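Local structure of predicted HD superfamily hydrolase (uncultured Thermotogales bacterium, 2PQ7) at residues R10-L14 and L56-I61; H37-V41 and A131-D135; L65-K69 and Y87-L92; E104-I109 and S122-L128. The protein binds two ferric ions in an all-helical HD domain and is probably a metal-dependent hydrolase, its substrate not being known. All blocks are in the same frame, centred on the assembly; numbering follows the deposited sequence.

Contact 1. Residues R10-L14 and L56-I61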
loop_
_atom_site.group_PDB
_atom_site.type_symbol
_atom_site.label_atom_id
_atom_site.label_comp_id
_atom_site.label_asym_id
_atom_site.label_seq_id
_atom_site.Cartn_x
_atom_site.Cartn_y
_atom_site.Cartn_z
ATOM N N ARG A 10 -1.051 28.225 -18.790
ATOM C CA ARG A 10 0.060 28.007 -19.730
ATOM C C ARG A 10 -0.256 27.285 -21.003
ATOM O O ARG A 10 0.456 27.430 -21.984
ATOM C CB ARG A 10 1.170 27.210 -19.055
ATOM C CG ARG A 10 1.989 28.029 -18.100
ATOM C CD ARG A 10 3.010 27.264 -17.324
ATOM N NE ARG A 10 4.259 26.974 -18.030
ATOM C CZ ARG A 10 5.378 26.611 -17.430
ATOM N NH1 ARG A 10 5.435 26.490 -16.111
ATOM N NH2 ARG A 10 6.453 26.330 -18.166
ATOM N N ILE A 11 -1.324 26.501 -21.016
ATOM C CA ILE A 11 -1.583 25.624 -22.178
ATOM C C ILE A 11 -2.884 25.944 -22.861
ATOM O O ILE A 11 -3.944 25.766 -22.257
ATOM C CB ILE A 11 -1.549 24.159 -21.697
ATOM C CG1 ILE A 11 -0.221 23.890 -21.014
ATOM C CG2 ILE A 11 -1.804 23.214 -22.892
ATOM C CD1 ILE A 11 -0.204 22.700 -20.239
ATOM N N PRO A 12 -2.833 26.387 -24.148
ATOM C CA PRO A 12 -4.063 26.682 -24.839
ATOM C C PRO A 12 -4.994 25.516 -24.917
ATOM O O PRO A 12 -4.556 24.375 -25.123
ATOM C CB PRO A 12 -3.612 27.022 -26.267
ATOM C CG PRO A 12 -2.248 27.376 -26.155
ATOM C CD PRO A 12 -1.668 26.637 -25.028
ATOM N N HIS A 13 -6.264 25.807 -24.771
ATOM C CA HIS A 13 -7.338 24.848 -24.938
ATOM C C HIS A 13 -7.317 23.700 -23.989
ATOM O O HIS A 13 -8.037 22.730 -24.202
ATOM C CB HIS A 13 -7.376 24.329 -26.378
ATOM C CG HIS A 13 -7.559 25.407 -27.379
ATOM N ND1 HIS A 13 -8.786 25.975 -27.624
ATOM C CD2 HIS A 13 -6.661 26.090 -28.125
ATOM C CE1 HIS A 13 -8.640 26.927 -28.529
ATOM N NE2 HIS A 13 -7.364 27.008 -28.857
ATOM N N LEU A 14 -6.603 23.838 -22.884
ATOM C CA LEU A 14 -6.488 22.730 -21.974
ATOM C C LEU A 14 -7.814 22.270 -21.398
ATOM O O LEU A 14 -8.064 21.093 -21.261
ATOM C CB LEU A 14 -5.483 23.029 -20.866
ATOM C CG LEU A 14 -5.194 21.850 -19.934
ATOM C CD1 LEU A 14 -4.635 20.714 -20.709
ATOM C CD2 LEU A 14 -4.217 22.233 -18.841
ATOM N N LEU A 56 6.590 21.945 -22.656
ATOM C CA LEU A 56 5.526 21.525 -21.766
ATOM C C LEU A 56 4.182 21.338 -22.478
ATOM O O LEU A 56 3.433 20.417 -22.161
ATOM C CB LEU A 56 5.342 22.604 -20.657
ATOM C CG LEU A 56 4.331 22.331 -19.570
ATOM C CD1 LEU A 56 4.795 21.125 -18.735
ATOM C CD2 LEU A 56 4.139 23.582 -18.677
ATOM N N GLN A 57 3.858 22.253 -23.404
ATOM C CA GLN A 57 2.597 22.203 -24.114
ATOM C C GLN A 57 2.459 20.859 -24.862
ATOM O O GLN A 57 1.425 20.213 -24.770
ATOM C CB GLN A 57 2.424 23.388 -25.070
ATOM C CG GLN A 57 2.403 24.746 -24.338
ATOM C CD GLN A 57 2.001 25.901 -25.216
ATOM O OE1 GLN A 57 1.702 25.738 -26.399
ATOM N NE2 GLN A 57 1.944 27.098 -24.618
ATOM N N LYS A 58 3.496 20.526 -25.623
ATOM C CA LYS A 58 3.493 19.241 -26.352
ATOM C C LYS A 58 3.376 18.032 -25.400
ATOM O O LYS A 58 2.580 17.178 -25.646
ATOM C CB LYS A 58 4.757 19.106 -27.216
ATOM C CG LYS A 58 4.812 19.981 -28.467
ATOM C CD LYS A 58 6.182 19.893 -29.209
ATOM C CE LYS A 58 6.237 20.801 -30.420
ATOM N NZ LYS A 58 7.592 20.870 -31.006
ATOM N N ALA A 59 4.137 18.050 -24.315
ATOM C CA ALA A 59 4.167 16.959 -23.359
ATOM C C ALA A 59 2.832 16.726 -22.675
ATOM O O ALA A 59 2.337 15.622 -22.604
ATOM C CB ALA A 59 5.279 17.201 -22.386
ATOM N N ILE A 60 2.218 17.820 -22.208
ATOM C CA ILE A 60 0.939 17.753 -21.548
ATOM C C ILE A 60 -0.180 17.261 -22.451
ATOM O O ILE A 60 -0.966 16.400 -22.057
ATOM C CB ILE A 60 0.543 19.158 -21.019
ATOM C CG1 ILE A 60 1.448 19.515 -19.852
ATOM C CG2 ILE A 60 -0.915 19.245 -20.616
ATOM C CD1 ILE A 60 1.342 18.554 -18.629
ATOM N N ILE A 61 -0.249 17.864 -23.638
ATOM C CA ILE A 61 -1.283 17.513 -24.604
ATOM C C ILE A 61 -1.109 16.058 -25.060
ATOM O O ILE A 61 -2.092 15.319 -25.113
ATOM C CB ILE A 61 -1.387 18.539 -25.734
ATOM C CG1 ILE A 61 -1.928 19.878 -25.127
ATOM C CG2 ILE A 61 -2.289 18.062 -26.836
ATOM C CD1 ILE A 61 -1.925 21.001 -26.098
#

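Contact 2. Residues H37-V41 and A131-D135. With FE (Fe (III) ion), chain C.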
loop_
_atom_site.group_PDB
_atom_site.type_symbol
_atom_site.label_atom_id
_atom_site.label_comp_id
_atom_site.label_asym_id
_atom_site.label_seq_id
_atom_site.Cartn_x
_atom_site.Cartn_y
_atom_site.Cartn_z
ATOM N N HIS A 37 -5.490 7.110 -14.723
ATOM C CA HIS A 37 -4.180 6.854 -15.316
ATOM C C HIS A 37 -3.716 8.059 -16.189
ATOM O O HIS A 37 -2.603 8.581 -16.048
ATOM C CB HIS A 37 -4.162 5.556 -16.097
ATOM C CG HIS A 37 -3.022 5.440 -17.048
ATOM N ND1 HIS A 37 -1.727 5.165 -16.648
ATOM C CD2 HIS A 37 -2.971 5.649 -18.387
ATOM C CE1 HIS A 37 -0.949 5.120 -17.717
ATOM N NE2 HIS A 37 -1.680 5.412 -18.785
ATOM N N THR A 38 -4.582 8.514 -17.079
ATOM C CA THR A 38 -4.248 9.654 -17.946
ATOM C C THR A 38 -3.870 10.887 -17.152
ATOM O O THR A 38 -2.899 11.573 -17.440
ATOM C CB THR A 38 -5.417 9.946 -18.919
ATOM O OG1 THR A 38 -5.431 8.890 -19.900
ATOM C CG2 THR A 38 -5.195 11.177 -19.608
ATOM N N PHE A 39 -4.613 11.156 -16.081
ATOM C CA PHE A 39 -4.263 12.316 -15.289
ATOM C C PHE A 39 -2.929 12.135 -14.580
ATOM O O PHE A 39 -2.140 13.063 -14.528
ATOM C CB PHE A 39 -5.354 12.616 -14.277
ATOM C CG PHE A 39 -6.674 12.942 -14.897
ATOM C CD1 PHE A 39 -6.744 13.720 -16.041
ATOM C CD2 PHE A 39 -7.848 12.496 -14.322
ATOM C CE1 PHE A 39 -7.960 14.028 -16.622
ATOM C CE2 PHE A 39 -9.075 12.821 -14.879
ATOM C CZ PHE A 39 -9.127 13.596 -16.038
ATOM N N ARG A 40 -2.637 10.929 -14.101
ATOM C CA ARG A 40 -1.336 10.699 -13.449
ATOM C C ARG A 40 -0.187 10.816 -14.458
ATOM O O ARG A 40 0.898 11.303 -14.144
ATOM C CB ARG A 40 -1.338 9.351 -12.731
ATOM C CG ARG A 40 -2.322 9.343 -11.546
ATOM C CD ARG A 40 -2.129 8.157 -10.672
ATOM N NE ARG A 40 -2.253 6.903 -11.397
ATOM C CZ ARG A 40 -3.389 6.222 -11.610
ATOM N NH1 ARG A 40 -4.550 6.608 -11.133
ATOM N NH2 ARG A 40 -3.344 5.141 -12.336
ATOM N N VAL A 41 -0.423 10.321 -15.677
ATOM C CA VAL A 41 0.593 10.432 -16.755
ATOM C C VAL A 41 0.837 11.907 -17.089
ATOM O O VAL A 41 1.974 12.353 -17.280
ATOM C CB VAL A 41 0.204 9.588 -17.985
ATOM C CG1 VAL A 41 1.228 9.818 -19.157
ATOM C CG2 VAL A 41 0.220 8.131 -17.615
ATOM N N ALA A 131 6.633 9.055 -18.898
ATOM C CA ALA A 131 5.516 9.467 -18.057
ATOM C C ALA A 131 4.471 8.350 -17.899
ATOM O O ALA A 131 3.899 8.132 -16.800
ATOM C CB ALA A 131 4.876 10.701 -18.648
ATOM N N ASP A 132 4.233 7.645 -18.995
ATOM C CA ASP A 132 3.272 6.536 -19.042
ATOM C C ASP A 132 3.819 5.390 -18.201
ATOM O O ASP A 132 3.131 4.872 -17.292
ATOM C CB ASP A 132 3.102 6.100 -20.487
ATOM C CG ASP A 132 1.969 5.102 -20.700
ATOM O OD1 ASP A 132 0.883 5.287 -20.084
ATOM O OD2 ASP A 132 2.175 4.171 -21.509
ATOM N N ARG A 133 5.080 5.029 -18.449
ATOM C CA ARG A 133 5.632 3.852 -17.772
ATOM C C ARG A 133 5.870 4.089 -16.305
ATOM O O ARG A 133 5.764 3.138 -15.504
ATOM C CB ARG A 133 6.892 3.339 -18.467
ATOM C CG ARG A 133 6.648 2.891 -19.877
ATOM C CD ARG A 133 7.882 2.565 -20.666
ATOM N NE ARG A 133 8.599 1.460 -20.022
ATOM C CZ ARG A 133 9.706 1.557 -19.275
ATOM N NH1 ARG A 133 10.369 2.702 -19.093
ATOM N NH2 ARG A 133 10.195 0.447 -18.739
ATOM N N LEU A 134 6.086 5.342 -15.886
ATOM C CA LEU A 134 6.285 5.619 -14.460
ATOM C C LEU A 134 5.028 5.243 -13.656
ATOM O O LEU A 134 5.116 5.019 -12.453
ATOM C CB LEU A 134 6.540 7.107 -14.200
ATOM C CG LEU A 134 7.968 7.616 -14.330
ATOM C CD1 LEU A 134 8.016 9.167 -14.279
ATOM C CD2 LEU A 134 8.828 6.986 -13.167
ATOM N N ASP A 135 3.873 5.200 -14.307
ATOM C CA ASP A 135 2.621 4.903 -13.602
ATOM C C ASP A 135 2.517 3.459 -13.111
ATOM O O ASP A 135 1.626 3.160 -12.324
ATOM C CB ASP A 135 1.406 5.276 -14.457
ATOM C CG ASP A 135 0.148 5.442 -13.614
ATOM O OD1 ASP A 135 0.203 6.169 -12.596
ATOM O OD2 ASP A 135 -0.874 4.857 -14.005
HETATM FE FE FE C . -1.097 5.076 -20.835
HETATM O O HOH W 1 -0.325 4.159 -22.528
#

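Contact 3. Residues L65-K69 and Y87-L92. With FE (Fe (III) ion), chain C; FE (Fe (III) ion), chain B.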
loop_
_atom_site.group_PDB
_atom_site.type_symbol
_atom_site.label_atom_id
_atom_site.label_comp_id
_atom_site.label_asym_id
_atom_site.label_seq_id
_atom_site.Cartn_x
_atom_site.Cartn_y
_atom_site.Cartn_z
ATOM N N LEU A 65 -3.942 13.118 -24.384
ATOM C CA LEU A 65 -4.539 12.403 -25.505
ATOM C C LEU A 65 -4.031 10.983 -25.750
ATOM O O LEU A 65 -4.663 10.238 -26.494
ATOM C CB LEU A 65 -4.338 13.187 -26.792
ATOM C CG LEU A 65 -5.114 14.494 -26.834
ATOM C CD1 LEU A 65 -4.710 15.280 -28.080
ATOM C CD2 LEU A 65 -6.593 14.288 -26.756
ATOM N N HIS A 66 -2.985 10.582 -25.047
ATOM C CA HIS A 66 -2.284 9.348 -25.499
ATOM C C HIS A 66 -3.136 8.085 -25.436
ATOM O O HIS A 66 -3.010 7.244 -26.283
ATOM C CB HIS A 66 -0.955 9.146 -24.792
ATOM C CG HIS A 66 -1.053 8.483 -23.459
ATOM N ND1 HIS A 66 -1.552 9.106 -22.345
ATOM C CD2 HIS A 66 -0.688 7.239 -23.065
ATOM C CE1 HIS A 66 -1.519 8.265 -21.321
ATOM N NE2 HIS A 66 -0.998 7.113 -21.737
ATOM N N ASP A 67 -4.005 7.977 -24.440
ATOM C CA ASP A 67 -4.890 6.830 -24.295
ATOM C C ASP A 67 -6.375 7.169 -24.565
ATOM O O ASP A 67 -7.254 6.399 -24.130
ATOM C CB ASP A 67 -4.733 6.263 -22.899
ATOM C CG ASP A 67 -3.471 5.414 -22.742
ATOM O OD1 ASP A 67 -2.857 4.893 -23.717
ATOM O OD2 ASP A 67 -3.074 5.197 -21.559
ATOM N N ILE A 68 -6.638 8.258 -25.311
ATOM C CA ILE A 68 -8.014 8.678 -25.523
ATOM C C ILE A 68 -8.805 7.654 -26.335
ATOM O O ILE A 68 -10.014 7.555 -26.177
ATOM C CB ILE A 68 -8.114 10.093 -26.093
ATOM C CG1 ILE A 68 -9.506 10.702 -25.762
ATOM C CG2 ILE A 68 -7.812 10.142 -27.605
ATOM C CD1 ILE A 68 -9.723 12.081 -26.292
ATOM N N LYS A 69 -8.097 6.784 -27.082
ATOM C CA LYS A 69 -8.758 5.764 -27.853
ATOM C C LYS A 69 -8.676 4.397 -27.169
ATOM O O LYS A 69 -9.001 3.356 -27.783
ATOM C CB LYS A 69 -8.264 5.749 -29.290
ATOM C CG LYS A 69 -8.720 6.915 -30.109
ATOM C CD LYS A 69 -10.176 6.750 -30.529
ATOM C CE LYS A 69 -10.592 7.982 -31.306
ATOM N NZ LYS A 69 -11.949 7.811 -31.864
ATOM N N TYR A 87 -6.541 10.660 -34.263
ATOM C CA TYR A 87 -7.482 11.554 -33.587
ATOM C C TYR A 87 -6.791 12.868 -33.278
ATOM O O TYR A 87 -7.350 13.955 -33.537
ATOM C CB TYR A 87 -8.047 10.918 -32.309
ATOM C CG TYR A 87 -8.985 11.860 -31.624
ATOM C CD1 TYR A 87 -10.245 12.050 -32.105
ATOM C CD2 TYR A 87 -8.599 12.560 -30.495
ATOM C CE1 TYR A 87 -11.116 12.964 -31.506
ATOM C CE2 TYR A 87 -9.451 13.512 -29.895
ATOM C CZ TYR A 87 -10.691 13.676 -30.393
ATOM O OH TYR A 87 -11.523 14.613 -29.777
ATOM N N ALA A 88 -5.610 12.839 -32.689
ATOM C CA ALA A 88 -4.884 14.084 -32.393
ATOM C C ALA A 88 -4.622 14.912 -33.624
ATOM O O ALA A 88 -4.716 16.125 -33.623
ATOM C CB ALA A 88 -3.604 13.749 -31.666
ATOM N N SER A 89 -4.295 14.261 -34.731
ATOM C CA SER A 89 -4.084 14.977 -36.004
ATOM C C SER A 89 -5.318 15.651 -36.564
ATOM O O SER A 89 -5.212 16.556 -37.381
ATOM C CB SER A 89 -3.547 14.015 -37.069
ATOM O OG SER A 89 -2.274 13.579 -36.717
ATOM N N GLY A 90 -6.481 15.148 -36.209
ATOM C CA GLY A 90 -7.701 15.785 -36.604
ATOM C C GLY A 90 -8.143 16.882 -35.659
ATOM O O GLY A 90 -8.534 17.942 -36.080
ATOM N N LEU A 91 -8.033 16.623 -34.365
ATOM C CA LEU A 91 -8.530 17.558 -33.349
ATOM C C LEU A 91 -7.668 18.814 -33.248
ATOM O O LEU A 91 -8.175 19.925 -33.256
ATOM C CB LEU A 91 -8.553 16.892 -31.972
ATOM C CG LEU A 91 -8.842 17.843 -30.786
ATOM C CD1 LEU A 91 -10.310 18.234 -30.872
ATOM C CD2 LEU A 91 -8.562 17.168 -29.490
ATOM N N LEU A 92 -6.373 18.658 -33.090
ATOM C CA LEU A 92 -5.478 19.728 -32.764
ATOM C C LEU A 92 -5.414 20.912 -33.747
ATOM O O LEU A 92 -5.341 22.078 -33.313
ATOM C CB LEU A 92 -4.087 19.226 -32.384
ATOM C CG LEU A 92 -4.072 18.392 -31.080
ATOM C CD1 LEU A 92 -2.666 17.846 -30.823
ATOM C CD2 LEU A 92 -4.644 19.195 -29.837
HETATM FE FE FE C . -1.097 5.076 -20.835
HETATM FE FE FE B . -1.495 3.450 -23.987
HETATM O O HOH W 1 -0.325 4.159 -22.528
#

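Contact 4. Residues E104-I109 and S122-L128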
loop_
_atom_site.group_PDB
_atom_site.type_symbol
_atom_site.label_atom_id
_atom_site.label_comp_id
_atom_site.label_asym_id
_atom_site.label_seq_id
_atom_site.Cartn_x
_atom_site.Cartn_y
_atom_site.Cartn_z
ATOM N N GLU A 104 4.252 16.394 -34.165
ATOM C CA GLU A 104 5.079 15.865 -33.087
ATOM C C GLU A 104 4.210 15.169 -32.040
ATOM O O GLU A 104 4.549 14.103 -31.520
ATOM C CB GLU A 104 5.986 16.941 -32.421
ATOM C CG GLU A 104 6.801 16.377 -31.247
ATOM C CD GLU A 104 8.000 17.212 -30.847
ATOM O OE1 GLU A 104 8.413 18.074 -31.642
ATOM O OE2 GLU A 104 8.562 16.979 -29.740
ATOM N N VAL A 105 3.142 15.824 -31.630
ATOM C CA VAL A 105 2.240 15.222 -30.663
ATOM C C VAL A 105 1.656 13.922 -31.194
ATOM O O VAL A 105 1.579 12.911 -30.449
ATOM C CB VAL A 105 1.099 16.194 -30.227
ATOM C CG1 VAL A 105 0.036 15.499 -29.384
ATOM C CG2 VAL A 105 1.688 17.363 -29.477
ATOM N N SER A 106 1.196 13.951 -32.441
ATOM C CA SER A 106 0.606 12.765 -33.039
ATOM C C SER A 106 1.622 11.585 -33.099
ATOM O O SER A 106 1.257 10.470 -32.712
ATOM C CB SER A 106 0.015 13.086 -34.411
ATOM O OG SER A 106 -1.027 14.054 -34.305
ATOM N N LYS A 107 2.867 11.852 -33.503
ATOM C CA LYS A 107 3.899 10.826 -33.622
ATOM C C LYS A 107 4.181 10.317 -32.224
ATOM O O LYS A 107 4.419 9.099 -32.012
ATOM C CB LYS A 107 5.161 11.430 -34.227
ATOM C CG LYS A 107 6.266 10.384 -34.462
ATOM C CD LYS A 107 7.546 11.009 -35.165
ATOM N N ALA A 108 4.205 11.177 -31.219
ATOM C CA ALA A 108 4.467 10.718 -29.866
ATOM C C ALA A 108 3.426 9.726 -29.418
ATOM O O ALA A 108 3.718 8.708 -28.791
ATOM C CB ALA A 108 4.517 11.909 -28.904
ATOM N N ILE A 109 2.174 9.992 -29.707
ATOM C CA ILE A 109 1.115 9.089 -29.310
ATOM C C ILE A 109 1.233 7.793 -30.086
ATOM O O ILE A 109 1.049 6.692 -29.572
ATOM C CB ILE A 109 -0.260 9.744 -29.554
ATOM C CG1 ILE A 109 -0.413 10.974 -28.619
ATOM C CG2 ILE A 109 -1.432 8.721 -29.390
ATOM C CD1 ILE A 109 -1.630 11.853 -28.940
ATOM N N SER A 122 11.033 11.500 -30.954
ATOM C CA SER A 122 11.043 12.897 -30.556
ATOM C C SER A 122 11.164 13.037 -29.052
ATOM O O SER A 122 10.926 12.101 -28.290
ATOM C CB SER A 122 9.768 13.607 -30.990
ATOM O OG SER A 122 8.604 13.147 -30.277
ATOM N N LEU A 123 11.494 14.234 -28.616
ATOM C CA LEU A 123 11.574 14.521 -27.194
ATOM C C LEU A 123 10.180 14.309 -26.577
ATOM O O LEU A 123 10.046 13.735 -25.504
ATOM C CB LEU A 123 12.013 15.949 -26.910
ATOM C CG LEU A 123 13.451 16.308 -27.307
ATOM C CD1 LEU A 123 13.688 17.805 -27.161
ATOM C CD2 LEU A 123 14.423 15.537 -26.461
ATOM N N THR A 124 9.137 14.774 -27.244
ATOM C CA THR A 124 7.781 14.602 -26.722
ATOM C C THR A 124 7.461 13.111 -26.589
ATOM O O THR A 124 6.915 12.697 -25.572
ATOM C CB THR A 124 6.735 15.296 -27.595
ATOM O OG1 THR A 124 7.024 16.697 -27.681
ATOM C CG2 THR A 124 5.335 15.139 -27.003
ATOM N N GLY A 125 7.867 12.290 -27.564
ATOM C CA GLY A 125 7.568 10.880 -27.471
ATOM C C GLY A 125 8.318 10.154 -26.361
ATOM O O GLY A 125 7.760 9.297 -25.716
ATOM N N LYS A 126 9.553 10.551 -26.122
ATOM C CA LYS A 126 10.361 9.999 -25.072
ATOM C C LYS A 126 9.790 10.368 -23.710
ATOM O O LYS A 126 9.673 9.525 -22.815
ATOM C CB LYS A 126 11.807 10.431 -25.258
ATOM C CG LYS A 126 12.445 9.665 -26.463
ATOM C CD LYS A 126 13.882 10.123 -26.713
ATOM C CE LYS A 126 14.428 9.605 -28.057
ATOM N NZ LYS A 126 15.670 10.357 -28.498
ATOM N N ILE A 127 9.450 11.638 -23.523
ATOM C CA ILE A 127 8.843 12.107 -22.286
ATOM C C ILE A 127 7.522 11.401 -22.048
ATOM O O ILE A 127 7.258 10.929 -20.924
ATOM C CB ILE A 127 8.634 13.621 -22.312
ATOM C CG1 ILE A 127 10.010 14.302 -22.279
ATOM C CG2 ILE A 127 7.739 14.078 -21.160
ATOM C CD1 ILE A 127 9.969 15.768 -22.479
ATOM N N LEU A 128 6.720 11.240 -23.087
ATOM C CA LEU A 128 5.414 10.596 -22.962
ATOM C C LEU A 128 5.577 9.172 -22.511
ATOM O O LEU A 128 4.885 8.723 -21.606
ATOM C CB LEU A 128 4.636 10.631 -24.282
ATOM C CG LEU A 128 3.318 9.858 -24.267
ATOM C CD1 LEU A 128 2.352 10.385 -23.178
ATOM C CD2 LEU A 128 2.667 9.905 -25.621
HETATM O O HOH W 2 5.915 7.801 -27.245
#

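Contact 1. Residues R10-L14 and L56-I61
A side chain whose CA-CB bond points sideways can still carry the largest share of a contact, as Ile-11 does here with 83 Å² covered. The loop 10-14 joins helix 4-10 to helix 14-25 and lies against the first turns of helix 56-65. The m,t rotamer of Ile-11 carries its outer carbons onto that helix: Ile-11 CD1 sits 3.5 Å from Ile-60 CG2, while Ile-11 CG2 lies 3.9 Å from Ile-61 CD1. Leu-14, in the t,p rotamer, adds its CD1 at 4.0 Å from Ile-60 CG2, so that Ile-60 meets side chains from both the turn and the start of helix 14-25. Ile-60 also packs on Met-42 and Ser-46 of helix 35-52, and so lies between that helix and the 10-14 segment. The Arg-10 side chain, m,t with chi3 at 81°, lays one face of its guanidinium over Leu-56, NE to CD2 being 3.5 Å, and the amide of Gln-57 reaches back over the loop, with NE2 3.0 Å from Arg-10 O and 3.7 Å from Pro-12 CD. A type II beta turn from Ile-11 to Leu-14 reverses the chain, and His-13 takes the N-cap position of the next helix. This is plain structural packing of a type II turn between two helices on a third helix, through which the N-terminal helices join the helical bundle of the HD fold.

Contact 2. Residues H37-V41 and A131-D135
This is a metal-bridged, buried helix-helix contact at the heart of the HD domain, close to the centre of the chain, where helix 35-52 meets the C-terminal end of helix 123-133. It brings together the first histidine and the last aspartate of the H...HD...D signature: His-37 NE2 binds the ferric ion of chain C at 2.2 Å and Asp-132 OD1 binds it at 2.1 Å. These two atoms are 2.9 Å apart because they share the metal, not because they are hydrogen-bonded. His-66 and Asp-67 supply further ligands, and a water 2.1 Å from the iron donates a hydrogen bond to Asp-132 OD2. The other ring nitrogen of His-37 is held from behind, ND1 giving an almost straight hydrogen bond of 2.8 Å to Asp-135 OD2. With ND1 engaged in this bond, the ring is oriented so that NE2 faces the metal. Asp-135 is locked by Arg-40, one turn along from His-37, so that histidine, carboxylate and guanidinium form a continuous polar chain. Beside it the helices touch through apolar atoms, Val-41 CG1 lying 3.8 Å from Ala-131 CB, and the closest CA pair, Val-41 and Ala-131, is 5.2 Å apart. The salt bridge is two-pronged: Arg-40 NE donates to Asp-135 OD1 at 2.8 Å, and Arg-40 NH2 to Asp-135 OD2 at 3.0 Å.

Contact 3. Residues L65-K69 and Y87-L92
One short turn here faces two ways, with metal ligands on one side and an apolar patch on the other. In the type I beta turn from Leu-65 to Ile-68, closed by Ile-68 N to Leu-65 O at 3.0 Å, the middle residues are the HD pair itself. His-66 NE2 binds the chain C iron at 2.2 Å; Asp-67 bridges both ions, OD2 lying 2.1 Å from the chain C iron and OD1 2.0 Å from the chain B iron. The flanking residues turn instead to helix 80-91. Leu-65 CD1 lies 4.1 Å from Ala-88 CB and 4.3 Å from Leu-92 CD1, while Ile-68 CG2 approaches Tyr-87 CD2 at 3.8 Å. Leu-65 CD2 meets the edge of the Tyr-87 ring, 4.3 Å from CE2, and Lys-69 packs its aliphatic CE 4.0 Å from Tyr-87 CB. Around this patch, helix 14-25 covers Ile-68 and Tyr-87 through Ile-20, whereas Ile-109 of helix 99-111 reaches both Leu-65 and Ala-88.

Contact 4. Residues E104-I109 and S122-L128
Ser-122 opens the second segment as the N-cap of helix 123-133, its OG accepting from Gly-125 N at 2.9 Å, while its CB lies 3.8 Å from Glu-104 OE2. Two residues on, Thr-124 OG1 donates a short 2.6 Å hydrogen bond to Glu-104 OE2, backed by a weak one from Thr-124 N at 3.4 Å; Glu-104 also forms a salt bridge with Lys-58 of helix 56-65. At Gly-125 the helices come closest, its CA lying 3.5 Å from Ala-108 CB. Small residues at a crossing let two helices approach, and these segments of the helical HD domain pass at an axis distance of 8.1 Å and a crossing angle of -40°. A water bridges the same level, donating 2.8 Å hydrogen bonds to Gly-125 O and Ala-108 O. The last residue, Leu-128, brings its CD2 to 3.5 Å from Ala-108 O and 4.4 Å from Ile-109 CG1, and its side chain also touches the iron ligand His-66.

The four contacts form one compact cluster, their centres 12 to 16 Å apart. Along the chain, contacts 1, 3 and 4 follow in series, whereas contact 2 spans 3 and 4 and interleaves with contact 1, so residues distant in sequence meet at the iron site. Contacts 2 and 3 both supply ligands of the chain C iron; contacts 2 and 4 share helix 123-133, with Val-41 CG1 packed 4.2 Å from Leu-128 CD1. Helix 56-65 begins in contact 1 and leads into the turn of contact 3; Lys-58 NZ, 3.0 Å from Glu-104 OE1, joins contact 1 to contact 4. The metal centre is thus continuous with the surrounding helical packing.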